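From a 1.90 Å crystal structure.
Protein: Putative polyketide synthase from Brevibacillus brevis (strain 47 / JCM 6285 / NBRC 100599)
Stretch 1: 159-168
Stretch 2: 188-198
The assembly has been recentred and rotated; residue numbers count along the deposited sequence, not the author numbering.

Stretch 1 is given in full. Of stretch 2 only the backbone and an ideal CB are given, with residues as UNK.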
# COMPACT_ATOMS: atom_id res chain seq x y z
N ALA A 159 4.65 -5.68 19.25
CA ALA A 159 5.66 -6.40 18.48
C ALA A 159 4.98 -7.42 17.58
O ALA A 159 4.03 -8.07 17.98
CB ALA A 159 6.65 -7.11 19.42
N PHE A 160 5.39 -7.48 16.32
CA PHE A 160 4.87 -8.50 15.42
C PHE A 160 5.27 -9.88 15.96
O PHE A 160 6.32 -10.02 16.59
CB PHE A 160 5.42 -8.33 13.99
CG PHE A 160 5.16 -7.03 13.35
CD1 PHE A 160 3.91 -6.46 13.37
CD2 PHE A 160 6.18 -6.35 12.69
CE1 PHE A 160 3.71 -5.29 12.75
CE2 PHE A 160 5.95 -5.16 12.10
CZ PHE A 160 4.71 -4.63 12.11
N PRO A 161 4.39 -10.88 15.87
CA PRO A 161 4.62 -12.10 16.64
C PRO A 161 5.63 -13.05 16.05
O PRO A 161 6.11 -13.91 16.78
CB PRO A 161 3.23 -12.75 16.71
CG PRO A 161 2.54 -12.25 15.51
CD PRO A 161 3.06 -10.86 15.26
N ASP A 162 6.03 -12.90 14.79
CA ASP A 162 6.84 -13.93 14.14
C ASP A 162 7.95 -13.28 13.31
O ASP A 162 8.17 -12.08 13.35
CB ASP A 162 5.95 -14.83 13.28
CG ASP A 162 6.42 -16.28 13.25
OD1 ASP A 162 7.62 -16.54 13.41
OD2 ASP A 162 5.57 -17.16 13.05
N LEU A 163 8.69 -14.12 12.58
CA LEU A 163 9.68 -13.67 11.61
C LEU A 163 9.13 -13.96 10.24
O LEU A 163 8.52 -15.01 10.02
CB LEU A 163 11.01 -14.37 11.81
CG LEU A 163 11.97 -13.84 12.88
CD1 LEU A 163 12.60 -12.53 12.43
CD2 LEU A 163 11.27 -13.65 14.20
N TYR A 164 9.30 -13.00 9.33
CA TYR A 164 8.62 -13.02 8.03
C TYR A 164 9.59 -12.93 6.85
O TYR A 164 10.57 -12.21 6.89
CB TYR A 164 7.58 -11.89 7.91
CG TYR A 164 6.59 -11.95 9.05
CD1 TYR A 164 5.50 -12.80 9.00
CD2 TYR A 164 6.79 -11.20 10.23
CE1 TYR A 164 4.60 -12.88 10.07
CE2 TYR A 164 5.84 -11.26 11.30
CZ TYR A 164 4.79 -12.10 11.21
OH TYR A 164 3.91 -12.18 12.29
N ASP A 165 9.25 -13.63 5.78
CA ASP A 165 9.97 -13.49 4.53
C ASP A 165 9.50 -12.29 3.74
O ASP A 165 10.24 -11.75 2.91
CB ASP A 165 9.78 -14.77 3.72
CG ASP A 165 10.13 -15.99 4.52
OD1 ASP A 165 11.29 -16.04 5.02
OD2 ASP A 165 9.22 -16.87 4.73
N MET A 166 8.26 -11.87 3.94
CA MET A 166 7.73 -10.71 3.24
C MET A 166 6.86 -9.92 4.19
O MET A 166 6.04 -10.51 4.91
CB MET A 166 6.93 -11.19 2.03
CG MET A 166 6.37 -10.06 1.18
SD MET A 166 5.31 -10.75 -0.15
CE MET A 166 6.52 -11.63 -1.08
N ILE A 167 7.07 -8.59 4.21
CA ILE A 167 6.28 -7.70 5.05
C ILE A 167 5.67 -6.64 4.13
O ILE A 167 6.38 -6.02 3.32
CB ILE A 167 7.14 -7.07 6.16
CG1 ILE A 167 7.65 -8.13 7.08
CG2 ILE A 167 6.32 -6.00 6.92
CD1 ILE A 167 8.49 -7.69 8.29
N VAL A 168 4.36 -6.44 4.25
CA VAL A 168 3.60 -5.69 3.27
C VAL A 168 2.91 -4.55 4.00
O VAL A 168 2.23 -4.78 5.02
CB VAL A 168 2.58 -6.60 2.56
CG1 VAL A 168 1.71 -5.76 1.62
CG2 VAL A 168 3.29 -7.66 1.81
N UNK A 188 13.08 -5.80 12.83
CA UNK A 188 13.27 -6.84 13.79
C UNK A 188 12.54 -8.12 13.42
O UNK A 188 12.95 -9.16 13.90
CB UNK A 188 12.82 -6.35 15.17
N UNK A 189 11.48 -8.06 12.61
CA UNK A 189 10.72 -9.24 12.22
C UNK A 189 10.95 -9.68 10.78
O UNK A 189 10.16 -10.49 10.25
CB UNK A 189 9.23 -8.97 12.43
N UNK A 190 11.97 -9.17 10.12
CA UNK A 190 12.24 -9.48 8.73
C UNK A 190 13.41 -10.44 8.64
O UNK A 190 14.52 -10.16 9.15
CB UNK A 190 12.52 -8.21 7.93
N UNK A 191 13.19 -11.58 7.99
CA UNK A 191 14.29 -12.52 7.80
C UNK A 191 15.36 -11.88 6.93
O UNK A 191 15.08 -11.04 6.07
CB UNK A 191 13.79 -13.82 7.17
N UNK A 192 16.61 -12.32 7.11
CA UNK A 192 17.75 -11.67 6.45
C UNK A 192 17.52 -11.47 4.95
O UNK A 192 17.91 -10.43 4.40
CB UNK A 192 19.02 -12.50 6.67
N UNK A 193 17.00 -12.49 4.26
CA UNK A 193 16.75 -12.41 2.81
C UNK A 193 15.32 -11.92 2.48
O UNK A 193 14.86 -12.04 1.34
CB UNK A 193 16.98 -13.78 2.17
N UNK A 194 14.64 -11.42 3.42
CA UNK A 194 13.26 -10.98 3.21
C UNK A 194 13.09 -9.65 2.43
O UNK A 194 14.03 -8.89 2.17
CB UNK A 194 12.59 -10.84 4.58
N UNK A 195 11.83 -9.37 2.06
CA UNK A 195 11.45 -8.16 1.36
C UNK A 195 10.37 -7.42 2.13
O UNK A 195 9.48 -8.05 2.73
CB UNK A 195 10.97 -8.48 -0.06
N UNK A 196 10.50 -6.11 2.13
CA UNK A 196 9.44 -5.22 2.55
C UNK A 196 8.84 -4.57 1.30
O UNK A 196 9.54 -3.94 0.52
CB UNK A 196 9.96 -4.17 3.53
N UNK A 197 7.51 -4.65 1.17
CA UNK A 197 6.77 -4.03 0.08
C UNK A 197 5.81 -2.98 0.65
O UNK A 197 4.90 -3.29 1.43
CB UNK A 197 6.01 -5.08 -0.73
N UNK A 198 6.01 -1.75 0.23
CA UNK A 198 5.17 -0.65 0.63
C UNK A 198 4.55 0.06 -0.56
O UNK A 198 5.15 0.15 -1.64
CB UNK A 198 5.98 0.34 1.47

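Position 188 has helical backbone angles, and its CB has no atom of stretch 1 nearby. Many side chains would fit, small polar ones among them. It is Ser188; its backbone O lies 3.7 Å from Leu163 CD1.

At position 189 the backbone leaves the helix. Its CB points sideways, 3.4 Å from Asp162 O and 4.0 Å from both Tyr164 CD2 and Phe160 CD2. Little space remains, and the carbonyl of Asp162 could accept a hydrogen bond. Alanine, serine or cysteine would suit. It is Ser189. OG sits 3.5 Å from Phe160 CB, at the edge of the ring, and 3.4 Å from Asp162 O, at best a weak hydrogen bond. Tyr164 N donates to Ser189 O at 2.8 Å.

Position 190 pairs with Tyr164 in a parallel bridge. Its CB is 4.1 Å from Ile167 CD1, so an aliphatic residue is expected: leucine, isoleucine, valine or methionine. It is Leu190. Its CD1 meets Ile167 CD1 at 3.9 Å.

Position 191 points toward stretch 1. Its CB is 4.0 Å from Asp165 OD1, a carboxylate that calls for a short donor. Asparagine, serine or threonine would answer. It is Asn191. ND2 donates to Asp165 OD1 at 2.8 Å, and a water bridges ND2 to Leu163 O. Its N also donates to Tyr164 O at 2.9 Å, in nearly straight geometry.

Positions 192 and 193 form the middle of a type I turn, and neither CB meets stretch 1. Polar residues suit both. They are Glu192 and Glu193, both poorly ordered.

At position 194 an ideal CB would lie 3.0 Å from Asp165 O, which is tight. Phi and psi of -75° and 170° do not demand glycine, but the crowding favours it. It is Gly194, whose CA comes within 3.1 Å of Asp165 O. Its N closes the turn on Asn191 O at 2.7 Å.

Position 195 pairs in parallel with Met166, on the same face, with extended angles. Threonine, valine or isoleucine would suit. It is Thr195. Its N donates to Asp165 O at 3.0 Å, and its O accepts from Ile167 N at 2.9 Å.

Position 196 shares a face with Ile167; valine or isoleucine would fit. It is Val196, whose CG2 is 4.5 Å from Ile167 CB.

Position 197 returns to the face of Met166 and Val168, an apolar surface suited to leucine, isoleucine or methionine. It is Leu197. CD1 packs 3.9 Å from Met166 SD, and N donates to Ile167 O at 2.8 Å.

Position 198 points away, leaving the choice open. It is Leu198.

Stretch 2, residues 188-198: SSLNEEGTVLL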
# COMPACT_ATOMS: atom_id res chain seq x y z
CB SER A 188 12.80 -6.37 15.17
OG SER A 188 13.74 -5.48 15.72
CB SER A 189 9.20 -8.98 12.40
OG SER A 189 8.92 -8.78 13.75
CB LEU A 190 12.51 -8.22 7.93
CG LEU A 190 12.62 -8.39 6.39
CD1 LEU A 190 11.36 -8.73 5.79
CD2 LEU A 190 13.22 -7.12 5.79
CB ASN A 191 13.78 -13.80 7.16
CG ASN A 191 13.03 -14.70 8.16
OD1 ASN A 191 13.33 -14.72 9.35
ND2 ASN A 191 12.08 -15.48 7.66
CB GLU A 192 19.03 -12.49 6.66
CG GLU A 192 19.72 -12.27 7.99
CD GLU A 192 18.82 -12.59 9.17
OE1 GLU A 192 17.79 -13.27 8.97
OE2 GLU A 192 19.15 -12.15 10.29
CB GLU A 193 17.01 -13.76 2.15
CG GLU A 193 18.43 -14.27 2.33
CD GLU A 193 19.47 -13.43 1.61
OE1 GLU A 193 19.08 -12.52 0.85
OE2 GLU A 193 20.68 -13.69 1.80
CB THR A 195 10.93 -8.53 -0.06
OG1 THR A 195 11.94 -9.29 -0.73
CG2 THR A 195 10.68 -7.32 -0.87
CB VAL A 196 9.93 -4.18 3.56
CG1 VAL A 196 8.68 -3.38 4.08
CG2 VAL A 196 10.69 -4.84 4.62
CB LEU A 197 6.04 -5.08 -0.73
CG LEU A 197 6.86 -6.16 -1.37
CD1 LEU A 197 5.98 -7.30 -1.94
CD2 LEU A 197 7.72 -5.58 -2.47
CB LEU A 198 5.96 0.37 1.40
CG LEU A 198 6.78 -0.08 2.55
CD1 LEU A 198 7.56 1.18 3.06
CD2 LEU A 198 5.97 -0.63 3.65
O HOH W 1 10.23 -17.31 9.06
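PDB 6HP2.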